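Local coordinates for protein dihydropteridine reductase (PDB 3ORF) that reduces quinonoid dihydropteridine to the tetrahydro form with NADH or NADPH, regenerating the tetrahydrobiopterin cofactor, as a homodimeric short-chain dehydrogenase/reductase, at residues Gly114-Met118 / Asn119-Ala123; Asn150-Ser153 / Gly154-Ala157; Ala160-Ala163 / Ala164-His167. One frame throughout, in Å; residues are numbered along the deposited sequence.

Interaction 1 (Gly114-Met118 / Asn119-Ala123). With NAD (nicotinamide-adenine-dinucleotide), chain E.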
ATOM      1  N   GLY A 114     -10.261   5.003   5.689  1.00 30.57           N
ATOM      2  CA  GLY A 114      -9.815   4.769   7.039  1.00 28.26           C
ATOM      3  C   GLY A 114      -8.431   4.107   7.137  1.00 27.99           C
ATOM      4  O   GLY A 114      -7.625   4.467   7.975  1.00 28.69           O
ATOM      5  N   MET A 115      -8.174   3.061   6.345  1.00 28.97           N
ATOM      6  CA  MET A 115      -6.941   2.253   6.522  1.00 26.44           C
ATOM      7  C   MET A 115      -5.778   3.040   5.888  1.00 27.46           C
ATOM      8  O   MET A 115      -4.679   3.000   6.393  1.00 24.49           O
ATOM      9  CB  MET A 115      -7.081   0.882   5.868  1.00 26.28           C
ATOM     10  CG  MET A 115      -8.151  -0.124   6.560  1.00 26.33           C
ATOM     11  SD  MET A 115      -7.702  -0.395   8.273  1.00 25.38           S
ATOM     12  CE  MET A 115      -8.558   1.015   9.060  1.00 20.43           C
ATOM     13  N   ILE A 116      -6.033   3.746   4.771  1.00 29.30           N
ATOM     14  CA  ILE A 116      -4.995   4.580   4.191  1.00 30.44           C
ATOM     15  C   ILE A 116      -4.563   5.629   5.221  1.00 31.33           C
ATOM     16  O   ILE A 116      -3.402   5.753   5.524  1.00 32.23           O
ATOM     17  CB  ILE A 116      -5.440   5.207   2.894  1.00 31.52           C
ATOM     18  CG1 ILE A 116      -5.399   4.146   1.790  1.00 29.10           C
ATOM     19  CG2 ILE A 116      -4.493   6.394   2.532  1.00 32.66           C
ATOM     20  CD1 ILE A 116      -5.996   4.561   0.437  1.00 22.20           C
ATOM     21  N   ASP A 117      -5.503   6.327   5.822  1.00 33.10           N
ATOM     22  CA  ASP A 117      -5.141   7.426   6.728  1.00 34.28           C
ATOM     23  C   ASP A 117      -4.470   6.954   8.020  1.00 33.14           C
ATOM     24  O   ASP A 117      -3.601   7.617   8.579  1.00 33.11           O
ATOM     25  CB  ASP A 117      -6.422   8.211   7.074  1.00 35.09           C
ATOM     26  CG  ASP A 117      -6.953   9.095   5.866  1.00 39.20           C
ATOM     27  OD1 ASP A 117      -6.245   9.367   4.867  1.00 38.93           O
ATOM     28  OD2 ASP A 117      -8.114   9.524   5.956  1.00 44.36           O
ATOM     29  N   MET A 118      -4.967   5.849   8.570  1.00 33.02           N
ATOM     30  CA  MET A 118      -4.453   5.352   9.821  1.00 32.34           C
ATOM     31  C   MET A 118      -3.170   4.531   9.641  1.00 30.69           C
ATOM     32  O   MET A 118      -2.232   4.664  10.435  1.00 31.33           O
ATOM     33  CB  MET A 118      -5.524   4.508  10.527  1.00 32.88           C
ATOM     34  CG  MET A 118      -6.551   5.375  11.302  1.00 40.39           C
ATOM     35  SD  MET A 118      -7.646   4.308  12.289  1.00 52.14           S
ATOM     36  CE  MET A 118      -9.178   4.365  11.324  1.00 54.57           C
ATOM     37  N   ASN A 119      -3.119   3.617   8.678  1.00 28.81           N
ATOM     38  CA  ASN A 119      -1.895   2.776   8.582  1.00 27.48           C
ATOM     39  C   ASN A 119      -0.851   3.288   7.555  1.00 27.60           C
ATOM     40  O   ASN A 119       0.335   3.282   7.852  1.00 26.90           O
ATOM     41  CB  ASN A 119      -2.217   1.343   8.284  1.00 27.54           C
ATOM     42  CG  ASN A 119      -3.247   0.747   9.264  1.00 26.20           C
ATOM     43  OD1 ASN A 119      -3.092   0.798  10.478  1.00 28.86           O
ATOM     44  ND2 ASN A 119      -4.262   0.143   8.716  1.00 24.92           N
ATOM     45  N   LEU A 120      -1.295   3.778   6.401  1.00 25.50           N
ATOM     46  CA  LEU A 120      -0.333   3.959   5.315  1.00 26.39           C
ATOM     47  C   LEU A 120       0.337   5.322   5.442  1.00 26.38           C
ATOM     48  O   LEU A 120       1.580   5.443   5.374  1.00 27.20           O
ATOM     49  CB  LEU A 120      -1.015   3.779   3.912  1.00 25.31           C
ATOM     50  CG  LEU A 120      -0.051   3.862   2.729  1.00 25.76           C
ATOM     51  CD1 LEU A 120       1.297   3.153   2.970  1.00 23.08           C
ATOM     52  CD2 LEU A 120      -0.691   3.356   1.438  1.00 26.92           C
ATOM     53  N   TYR A 121      -0.497   6.347   5.617  1.00 26.73           N
ATOM     54  CA  TYR A 121       0.009   7.693   5.901  1.00 28.23           C
ATOM     55  C   TYR A 121       0.964   7.730   7.085  1.00 27.49           C
ATOM     56  O   TYR A 121       1.895   8.508   7.062  1.00 29.26           O
ATOM     57  CB  TYR A 121      -1.126   8.738   6.077  1.00 26.81           C
ATOM     58  CG  TYR A 121      -1.435   9.436   4.799  1.00 28.62           C
ATOM     59  CD1 TYR A 121      -2.574   9.115   4.085  1.00 30.71           C
ATOM     60  CD2 TYR A 121      -0.551  10.403   4.239  1.00 34.89           C
ATOM     61  CE1 TYR A 121      -2.918   9.781   2.862  1.00 31.70           C
ATOM     62  CE2 TYR A 121      -0.871  11.078   2.999  1.00 33.85           C
ATOM     63  CZ  TYR A 121      -2.056  10.719   2.323  1.00 36.65           C
ATOM     64  OH  TYR A 121      -2.425  11.293   1.119  1.00 39.28           O
ATOM     65  N   SER A 122       0.737   6.909   8.107  1.00 26.80           N
ATOM     66  CA  SER A 122       1.586   6.946   9.274  1.00 26.01           C
ATOM     67  C   SER A 122       2.896   6.165   9.081  1.00 26.02           C
ATOM     68  O   SER A 122       3.947   6.588   9.597  1.00 26.96           O
ATOM     69  CB  SER A 122       0.820   6.450  10.473  1.00 26.92           C
ATOM     70  OG  SER A 122       0.316   5.135  10.283  1.00 27.22           O
ATOM     71  N   ALA A 123       2.850   5.050   8.336  1.00 22.91           N
ATOM     72  CA  ALA A 123       4.066   4.364   7.941  1.00 23.00           C
ATOM     73  C   ALA A 123       4.936   5.285   7.061  1.00 24.07           C
ATOM     74  O   ALA A 123       6.123   5.269   7.152  1.00 24.20           O
ATOM     75  CB  ALA A 123       3.736   3.169   7.179  1.00 22.98           C
TER
HETATM   76  PA  NAD E 901      -4.994   1.973  19.136  1.00 34.60           P
HETATM   77  O1A NAD E 901      -6.179   2.319  18.309  1.00 37.00           O
HETATM   78  O2A NAD E 901      -5.066   1.998  20.624  1.00 32.27           O
HETATM   79  O5B NAD E 901      -3.860   3.114  18.808  1.00 35.20           O
HETATM   80  C5B NAD E 901      -3.433   3.571  17.577  1.00 35.50           C
HETATM   81  C4B NAD E 901      -2.936   5.009  17.811  1.00 35.46           C
HETATM   82  O4B NAD E 901      -2.522   5.508  16.505  1.00 36.35           O
HETATM   83  C3B NAD E 901      -4.130   5.906  18.236  1.00 36.75           C
HETATM   84  O3B NAD E 901      -3.682   6.814  19.214  1.00 36.88           O
HETATM   85  C2B NAD E 901      -4.401   6.777  17.026  1.00 38.45           C
HETATM   86  O2B NAD E 901      -4.820   8.096  17.413  1.00 40.13           O
HETATM   87  C1B NAD E 901      -2.993   6.849  16.400  1.00 38.25           C
HETATM   88  N9A NAD E 901      -2.970   7.110  14.933  1.00 38.27           N
HETATM   89  C8A NAD E 901      -3.842   6.583  14.035  1.00 36.75           C
HETATM   90  N7A NAD E 901      -3.453   7.005  12.822  1.00 40.02           N
HETATM   91  C5A NAD E 901      -2.365   7.826  12.945  1.00 38.71           C
HETATM   92  C6A NAD E 901      -1.537   8.562  12.041  1.00 38.64           C
HETATM   93  N6A NAD E 901      -1.811   8.615  10.714  1.00 37.52           N
HETATM   94  N1A NAD E 901      -0.477   9.271  12.526  1.00 37.07           N
HETATM   95  C2A NAD E 901      -0.236   9.294  13.830  1.00 33.82           C
HETATM   96  N3A NAD E 901      -1.003   8.607  14.702  1.00 33.58           N
HETATM   97  C4A NAD E 901      -2.078   7.892  14.303  1.00 35.47           C
HETATM   98  O3  NAD E 901      -4.473   0.609  18.545  1.00 31.68           O
HETATM   99  PN  NAD E 901      -3.545  -0.449  19.161  1.00 39.18           P
HETATM  100  O1N NAD E 901      -4.495  -1.509  19.627  1.00 41.13           O
HETATM  101  O2N NAD E 901      -2.445   0.143  20.030  1.00 36.14           O
HETATM  102  O5D NAD E 901      -2.772  -1.086  17.885  1.00 42.49           O
HETATM  103  C5D NAD E 901      -1.446  -0.694  17.507  1.00 50.66           C
HETATM  104  C4D NAD E 901      -1.074  -1.305  16.142  1.00 55.69           C
HETATM  105  O4D NAD E 901      -1.464  -2.704  16.109  1.00 59.36           O
HETATM  106  C3D NAD E 901      -1.729  -0.684  14.902  1.00 56.37           C
HETATM  107  O3D NAD E 901      -0.632  -0.382  13.969  1.00 53.22           O
HETATM  108  C2D NAD E 901      -2.611  -1.801  14.326  1.00 59.37           C
HETATM  109  O2D NAD E 901      -2.659  -1.603  12.904  1.00 58.46           O
HETATM  110  C1D NAD E 901      -1.683  -2.981  14.691  1.00 60.63           C
HETATM  111  N1N NAD E 901      -1.839  -4.493  14.488  1.00 62.96           N
HETATM  112  C2N NAD E 901      -2.594  -5.387  15.369  1.00 63.57           C
HETATM  113  C3N NAD E 901      -2.616  -6.788  15.042  1.00 61.26           C
HETATM  114  C7N NAD E 901      -3.357  -7.862  15.885  1.00 55.51           C
HETATM  115  O7N NAD E 901      -4.039  -8.733  15.311  1.00 56.55           O
HETATM  116  N7N NAD E 901      -3.126  -7.792  17.213  1.00 38.14           N
HETATM  117  C4N NAD E 901      -1.903  -7.274  13.919  1.00 63.76           C
HETATM  118  C5N NAD E 901      -1.160  -6.406  13.109  1.00 62.21           C
HETATM  119  C6N NAD E 901      -1.135  -5.050  13.391  1.00 59.60           C
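Met115 and Asn119, one helical turn apart, run side by side in the same direction, and the thioether SD of Met115 lies 3.5 Å from the amide ND2 of Asn119. Met115 is bent at both chi2 and chi3, a folded shape that an unbranched, flexible chain adopts easily. The carboxamide of Asn119 takes its main polar partner from outside the turn, OD1 accepting from the backbone N of Gly97. On the next face Ile116 and Tyr121 meet at a slant: the branch methyl CG2 of Ile116 reaches CD1 of the Tyr121 ring at 3.7 Å. Asp117 runs alongside the same ring, its carboxylate plane turned 49° from it.

A wider, pi-type turn at 116-118 changes the backbone pairing. Ile116 O accepts from Leu120 N and also from Tyr121 N, the latter bond almost straight at 175°. Ser122 turns its hydroxyl back along the helix, with chi1 of 58° setting OG between the backbone N and carbonyl carbon, and donates to Met118 O at 2.6 Å. A small residue suits this place, because CB of Ser122 lies 3.4 Å from N6A, the amino group of the NAD adenine, and that N6A donates to Asp117 O at 3.0 Å.

The contact lies in helix 108-133, packed against helix 156-172 through Met115, Asn119 and Leu120, while Leu120 also meets Leu120 of the second subunit.

Interaction 2 (Asn150-Ser153 / Gly154-Ala157)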
ATOM      1  N   ASN A 150      -0.410 -13.080   4.048  1.00 31.77           N
ATOM      2  CA  ASN A 150      -1.200 -13.996   3.220  1.00 32.86           C
ATOM      3  C   ASN A 150      -2.431 -13.270   2.739  1.00 33.28           C
ATOM      4  O   ASN A 150      -2.537 -12.084   2.983  1.00 32.15           O
ATOM      5  CB  ASN A 150      -1.633 -15.226   4.042  1.00 34.47           C
ATOM      6  CG  ASN A 150      -0.474 -16.226   4.248  1.00 39.41           C
ATOM      7  OD1 ASN A 150      -0.038 -16.927   3.328  1.00 41.92           O
ATOM      8  ND2 ASN A 150       0.033 -16.268   5.461  1.00 42.20           N
ATOM      9  N   ARG A 151      -3.392 -13.983   2.126  1.00 32.86           N
ATOM     10  CA  ARG A 151      -4.658 -13.357   1.684  1.00 33.75           C
ATOM     11  C   ARG A 151      -5.475 -12.734   2.816  1.00 32.20           C
ATOM     12  O   ARG A 151      -5.612 -13.274   3.913  1.00 31.70           O
ATOM     13  CB  ARG A 151      -5.543 -14.334   0.916  1.00 34.67           C
ATOM     14  CG  ARG A 151      -4.827 -15.033  -0.253  1.00 40.04           C
ATOM     15  CD  ARG A 151      -4.732 -14.191  -1.500  1.00 40.88           C
ATOM     16  NE  ARG A 151      -4.381 -12.786  -1.275  1.00 43.83           N
ATOM     17  CZ  ARG A 151      -3.141 -12.284  -1.085  1.00 46.97           C
ATOM     18  NH1 ARG A 151      -2.050 -13.085  -1.029  1.00 42.40           N
ATOM     19  NH2 ARG A 151      -3.000 -10.953  -0.945  1.00 39.91           N
ATOM     20  N   THR A 152      -6.011 -11.574   2.515  1.00 31.77           N
ATOM     21  CA  THR A 152      -6.813 -10.828   3.425  1.00 30.82           C
ATOM     22  C   THR A 152      -8.095 -10.418   2.690  1.00 31.82           C
ATOM     23  O   THR A 152      -8.574  -9.268   2.767  1.00 31.04           O
ATOM     24  CB  THR A 152      -6.023  -9.590   3.855  1.00 30.22           C
ATOM     25  OG1 THR A 152      -5.492  -8.936   2.683  1.00 29.09           O
ATOM     26  CG2 THR A 152      -4.849  -9.960   4.882  1.00 27.91           C
ATOM     27  N   SER A 153      -8.651 -11.366   1.962  1.00 34.17           N
ATOM     28  CA  SER A 153      -9.946 -11.224   1.299  1.00 37.38           C
ATOM     29  C   SER A 153     -11.079 -10.594   2.084  1.00 37.13           C
ATOM     30  O   SER A 153     -11.833  -9.811   1.523  1.00 39.71           O
ATOM     31  CB  SER A 153     -10.401 -12.566   0.808  1.00 39.15           C
ATOM     32  OG  SER A 153      -9.560 -12.853  -0.295  1.00 46.03           O
ATOM     33  N   GLY A 154     -11.239 -10.940   3.351  1.00 35.78           N
ATOM     34  CA  GLY A 154     -12.281 -10.299   4.134  1.00 34.50           C
ATOM     35  C   GLY A 154     -11.951  -8.944   4.691  1.00 33.39           C
ATOM     36  O   GLY A 154     -12.743  -8.417   5.462  1.00 32.82           O
ATOM     37  N   MET A 155     -10.760  -8.386   4.374  1.00 32.95           N
ATOM     38  CA  MET A 155     -10.306  -7.129   4.976  1.00 30.03           C
ATOM     39  C   MET A 155      -9.205  -6.563   4.079  1.00 30.95           C
ATOM     40  O   MET A 155      -8.052  -6.328   4.460  1.00 26.97           O
ATOM     41  CB  MET A 155      -9.781  -7.344   6.391  1.00 30.01           C
ATOM     42  CG  MET A 155      -8.728  -8.412   6.501  1.00 29.07           C
ATOM     43  SD  MET A 155      -8.218  -8.728   8.222  1.00 34.17           S
ATOM     44  CE  MET A 155      -9.255 -10.107   8.716  1.00 36.87           C
ATOM     45  N   ILE A 156      -9.647  -6.311   2.862  1.00 31.64           N
ATOM     46  CA  ILE A 156      -8.794  -6.001   1.775  1.00 30.07           C
ATOM     47  C   ILE A 156      -8.022  -4.684   2.021  1.00 28.68           C
ATOM     48  O   ILE A 156      -6.878  -4.532   1.610  1.00 27.57           O
ATOM     49  CB  ILE A 156      -9.702  -5.895   0.501  1.00 29.91           C
ATOM     50  CG1 ILE A 156     -10.217  -7.280   0.122  1.00 29.83           C
ATOM     51  CG2 ILE A 156      -8.945  -5.264  -0.671  1.00 29.60           C
ATOM     52  CD1 ILE A 156     -10.944  -7.306  -1.191  1.00 35.92           C
ATOM     53  N   ALA A 157      -8.670  -3.716   2.641  1.00 27.84           N
ATOM     54  CA  ALA A 157      -8.020  -2.421   2.766  1.00 26.51           C
ATOM     55  C   ALA A 157      -6.951  -2.452   3.844  1.00 24.51           C
ATOM     56  O   ALA A 157      -5.810  -1.903   3.702  1.00 23.15           O
ATOM     57  CB  ALA A 157      -9.070  -1.363   3.071  1.00 28.76           C
TER
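Thr152 O accepts the backbone N-H of Met155 at 2.9 Å, closing a type I beta turn over Thr152 to Met155. The N-H points well at the oxygen, with an angle of 158°, but the donor stands above the carbonyl plane, 51° out of it. Gly154, the third residue of the turn, lies exposed.

Side-chain carbons pack against the turn. CG of Met155 approaches CB of Thr152 at 4.0 Å, brought there by a chi1 of 53° that sets CG between its own backbone N and carbonyl carbon. On Ile156 the ethyl branch lies against the carbonyl of Ser153: CG1 is 3.3 Å from Ser153 O, and CD1 follows at 3.8 Å from Ser153 O. A branched apolar chain suits this buried place, where Ile156 also packs on Ala103 and on Gly177 of the second subunit.

The hydroxyls bond across the dimer interface. Thr152 OG1 is gripped by two side chains of the second subunit, the carboxylate of Asp171 and NE2 of His167, while Ser153 OG bonds to Asp171 O of that subunit. Arg151 adds a salt bridge, so Arg151, Thr152 and Ser153 all meet Asp171 of the second subunit.

Met155 holds the N-cap position of helix 156-172, and its side chain comes within about 4 Å of that of Tyr158, the predicted proton acceptor. The arrangement is thus a beta turn leading into the helix that carries the tyrosine and lysine of the short-chain dehydrogenase/reductase YxxxK motif.

Interaction 3 (Ala160-Ala163 / Ala164-His167). With NAD (nicotinamide-adenine-dinucleotide), chain E.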
ATOM      1  N   ALA A 160      -4.014  -4.661   2.296  1.00 23.33           N
ATOM      2  CA  ALA A 160      -3.159  -3.949   1.310  1.00 23.79           C
ATOM      3  C   ALA A 160      -2.297  -2.832   1.955  1.00 22.32           C
ATOM      4  O   ALA A 160      -1.199  -2.673   1.574  1.00 22.53           O
ATOM      5  CB  ALA A 160      -3.966  -3.416   0.167  1.00 24.82           C
ATOM      6  N   THR A 161      -2.792  -2.087   2.926  1.00 23.07           N
ATOM      7  CA  THR A 161      -2.044  -0.989   3.542  1.00 22.92           C
ATOM      8  C   THR A 161      -0.962  -1.565   4.410  1.00 23.20           C
ATOM      9  O   THR A 161       0.156  -1.002   4.501  1.00 21.41           O
ATOM     10  CB  THR A 161      -2.960   0.017   4.356  1.00 24.08           C
ATOM     11  OG1 THR A 161      -3.786  -0.699   5.275  1.00 23.27           O
ATOM     12  CG2 THR A 161      -3.874   0.792   3.435  1.00 23.45           C
ATOM     13  N   LYS A 162      -1.258  -2.714   5.051  1.00 21.44           N
ATOM     14  CA  LYS A 162      -0.209  -3.430   5.763  1.00 20.14           C
ATOM     15  C   LYS A 162       0.840  -4.054   4.808  1.00 20.06           C
ATOM     16  O   LYS A 162       2.027  -4.129   5.155  1.00 18.62           O
ATOM     17  CB  LYS A 162      -0.779  -4.556   6.635  1.00 20.31           C
ATOM     18  CG  LYS A 162      -1.499  -4.044   7.884  1.00 21.06           C
ATOM     19  CD  LYS A 162      -0.771  -2.863   8.503  1.00 23.04           C
ATOM     20  CE  LYS A 162      -1.149  -2.650  10.011  1.00 22.31           C
ATOM     21  NZ  LYS A 162      -0.097  -1.900  10.688  1.00 28.21           N
ATOM     22  N   ALA A 163       0.424  -4.514   3.626  1.00 19.63           N
ATOM     23  CA  ALA A 163       1.411  -5.035   2.715  1.00 20.42           C
ATOM     24  C   ALA A 163       2.285  -3.862   2.305  1.00 20.88           C
ATOM     25  O   ALA A 163       3.477  -4.023   2.096  1.00 20.45           O
ATOM     26  CB  ALA A 163       0.771  -5.742   1.410  1.00 19.68           C
ATOM     27  N   ALA A 164       1.702  -2.662   2.184  1.00 20.84           N
ATOM     28  CA  ALA A 164       2.550  -1.553   1.746  1.00 21.21           C
ATOM     29  C   ALA A 164       3.521  -1.239   2.893  1.00 19.84           C
ATOM     30  O   ALA A 164       4.675  -0.901   2.664  1.00 18.10           O
ATOM     31  CB  ALA A 164       1.674  -0.305   1.462  1.00 19.62           C
ATOM     32  N   THR A 165       3.016  -1.290   4.125  1.00 20.08           N
ATOM     33  CA  THR A 165       3.879  -1.049   5.314  1.00 20.85           C
ATOM     34  C   THR A 165       5.073  -1.971   5.320  1.00 20.94           C
ATOM     35  O   THR A 165       6.192  -1.547   5.616  1.00 19.29           O
ATOM     36  CB  THR A 165       3.122  -1.220   6.609  1.00 20.22           C
ATOM     37  OG1 THR A 165       1.989  -0.359   6.569  1.00 23.44           O
ATOM     38  CG2 THR A 165       3.991  -0.864   7.771  1.00 20.84           C
ATOM     39  N   HIS A 166       4.821  -3.250   4.971  1.00 22.67           N
ATOM     40  CA  HIS A 166       5.912  -4.238   4.988  1.00 22.20           C
ATOM     41  C   HIS A 166       6.962  -3.834   3.937  1.00 22.22           C
ATOM     42  O   HIS A 166       8.143  -4.037   4.124  1.00 21.62           O
ATOM     43  CB  HIS A 166       5.399  -5.682   4.659  1.00 19.01           C
ATOM     44  CG  HIS A 166       4.472  -6.240   5.716  1.00 19.85           C
ATOM     45  ND1 HIS A 166       3.676  -7.351   5.510  1.00 21.81           N
ATOM     46  CD2 HIS A 166       4.233  -5.843   6.998  1.00 18.05           C
ATOM     47  CE1 HIS A 166       2.954  -7.586   6.597  1.00 22.80           C
ATOM     48  NE2 HIS A 166       3.257  -6.677   7.507  1.00 22.31           N
ATOM     49  N   HIS A 167       6.508  -3.371   2.795  1.00 22.64           N
ATOM     50  CA  HIS A 167       7.456  -3.040   1.672  1.00 23.18           C
ATOM     51  C   HIS A 167       8.292  -1.813   2.109  1.00 22.17           C
ATOM     52  O   HIS A 167       9.475  -1.728   1.805  1.00 24.04           O
ATOM     53  CB  HIS A 167       6.634  -2.766   0.427  1.00 21.04           C
ATOM     54  CG  HIS A 167       7.438  -2.509  -0.803  1.00 24.04           C
ATOM     55  ND1 HIS A 167       7.717  -3.508  -1.733  1.00 22.73           N
ATOM     56  CD2 HIS A 167       7.988  -1.358  -1.293  1.00 16.36           C
ATOM     57  CE1 HIS A 167       8.424  -2.982  -2.721  1.00 23.22           C
ATOM     58  NE2 HIS A 167       8.625  -1.690  -2.469  1.00 17.93           N
TER
HETATM   59  PA  NAD E 901      -4.994   1.973  19.136  1.00 34.60           P
HETATM   60  O1A NAD E 901      -6.179   2.319  18.309  1.00 37.00           O
HETATM   61  O2A NAD E 901      -5.066   1.998  20.624  1.00 32.27           O
HETATM   62  O5B NAD E 901      -3.860   3.114  18.808  1.00 35.20           O
HETATM   63  C5B NAD E 901      -3.433   3.571  17.577  1.00 35.50           C
HETATM   64  C4B NAD E 901      -2.936   5.009  17.811  1.00 35.46           C
HETATM   65  O4B NAD E 901      -2.522   5.508  16.505  1.00 36.35           O
HETATM   66  C3B NAD E 901      -4.130   5.906  18.236  1.00 36.75           C
HETATM   67  O3B NAD E 901      -3.682   6.814  19.214  1.00 36.88           O
HETATM   68  C2B NAD E 901      -4.401   6.777  17.026  1.00 38.45           C
HETATM   69  O2B NAD E 901      -4.820   8.096  17.413  1.00 40.13           O
HETATM   70  C1B NAD E 901      -2.993   6.849  16.400  1.00 38.25           C
HETATM   71  N9A NAD E 901      -2.970   7.110  14.933  1.00 38.27           N
HETATM   72  C8A NAD E 901      -3.842   6.583  14.035  1.00 36.75           C
HETATM   73  N7A NAD E 901      -3.453   7.005  12.822  1.00 40.02           N
HETATM   74  C5A NAD E 901      -2.365   7.826  12.945  1.00 38.71           C
HETATM   75  C6A NAD E 901      -1.537   8.562  12.041  1.00 38.64           C
HETATM   76  N6A NAD E 901      -1.811   8.615  10.714  1.00 37.52           N
HETATM   77  N1A NAD E 901      -0.477   9.271  12.526  1.00 37.07           N
HETATM   78  C2A NAD E 901      -0.236   9.294  13.830  1.00 33.82           C
HETATM   79  N3A NAD E 901      -1.003   8.607  14.702  1.00 33.58           N
HETATM   80  C4A NAD E 901      -2.078   7.892  14.303  1.00 35.47           C
HETATM   81  O3  NAD E 901      -4.473   0.609  18.545  1.00 31.68           O
HETATM   82  PN  NAD E 901      -3.545  -0.449  19.161  1.00 39.18           P
HETATM   83  O1N NAD E 901      -4.495  -1.509  19.627  1.00 41.13           O
HETATM   84  O2N NAD E 901      -2.445   0.143  20.030  1.00 36.14           O
HETATM   85  O5D NAD E 901      -2.772  -1.086  17.885  1.00 42.49           O
HETATM   86  C5D NAD E 901      -1.446  -0.694  17.507  1.00 50.66           C
HETATM   87  C4D NAD E 901      -1.074  -1.305  16.142  1.00 55.69           C
HETATM   88  O4D NAD E 901      -1.464  -2.704  16.109  1.00 59.36           O
HETATM   89  C3D NAD E 901      -1.729  -0.684  14.902  1.00 56.37           C
HETATM   90  O3D NAD E 901      -0.632  -0.382  13.969  1.00 53.22           O
HETATM   91  C2D NAD E 901      -2.611  -1.801  14.326  1.00 59.37           C
HETATM   92  O2D NAD E 901      -2.659  -1.603  12.904  1.00 58.46           O
HETATM   93  C1D NAD E 901      -1.683  -2.981  14.691  1.00 60.63           C
HETATM   94  N1N NAD E 901      -1.839  -4.493  14.488  1.00 62.96           N
HETATM   95  C2N NAD E 901      -2.594  -5.387  15.369  1.00 63.57           C
HETATM   96  C3N NAD E 901      -2.616  -6.788  15.042  1.00 61.26           C
HETATM   97  C7N NAD E 901      -3.357  -7.862  15.885  1.00 55.51           C
HETATM   98  O7N NAD E 901      -4.039  -8.733  15.311  1.00 56.55           O
HETATM   99  N7N NAD E 901      -3.126  -7.792  17.213  1.00 38.14           N
HETATM  100  C4N NAD E 901      -1.903  -7.274  13.919  1.00 63.76           C
HETATM  101  C5N NAD E 901      -1.160  -6.406  13.109  1.00 62.21           C
HETATM  102  C6N NAD E 901      -1.135  -5.050  13.391  1.00 59.60           C
HETATM  103  O   HOH W   1       0.561   0.266   9.077  1.00 26.23           O
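Side-chain hydrogen bonding centres on Thr165, whose OG1 turns back to Thr161 O at 2.8 Å. With chi1 at -55°, OG1 sits beside its own backbone N. Thr165 N is a second donor to Thr161 O, at 2.9 Å, and the two reach that oxygen from opposite faces of the carbonyl plane. Ordinary helical bonds surround this pair, from Ala164 N to Ala160 O and from His167 N to Ala163 O. His166 bonds outside the helix, its NE2 to the backbone N of Ala145.

Water and cofactor contacts belong to Lys162. Its chain, bent at chi2, lies alongside Thr165 and points the same way. One water accepts from Lys162 NZ at 2.8 Å and donates to Thr165 OG1 at 3.0 Å, bridging the two. NZ hydrogen-bonds Thr143 O and more weakly reaches the ribose O2D of NAD at 3.4 Å; a long chain ending in several N-H donors suits a place with oxygens on several sides. This is the lysine of the YxxxK motif, following the predicted proton acceptor Tyr158.

Packing is led by His166: Lys162 O stands 3.2 Å above one face of the imidazole, offset toward its rim.

Within helix 156-172, Thr161 and Ala164 face helix 108-133, the small methyl of Ala164 letting Leu120 come close. Ala163, Ala164 and His167 meet the second subunit, and Lys162 and His166 turn to the loop following strand 138-143.

From the N terminus, interaction 1 comes first, inside helix 108-133; strand 138-143 follows, then interaction 2 at the turn entering helix 156-172 and interaction 3 within that helix. Each is local and closes a single turn, so the three stand in series, neither nested nor crossed. Interactions 2 and 3 adjoin in sequence. Across space, the two helices bring interactions 1 and 3 together, Asn119 ND2 packing 3.6 Å from Thr161 OG1. Interaction 1 meets NAD at the adenine and, through Asn119, at the nicotinamide ribose, where Lys162 of interaction 3 also arrives. Met115 packs on Ala157 of interaction 2. All three reach the second subunit of this Rossmann-fold dimer.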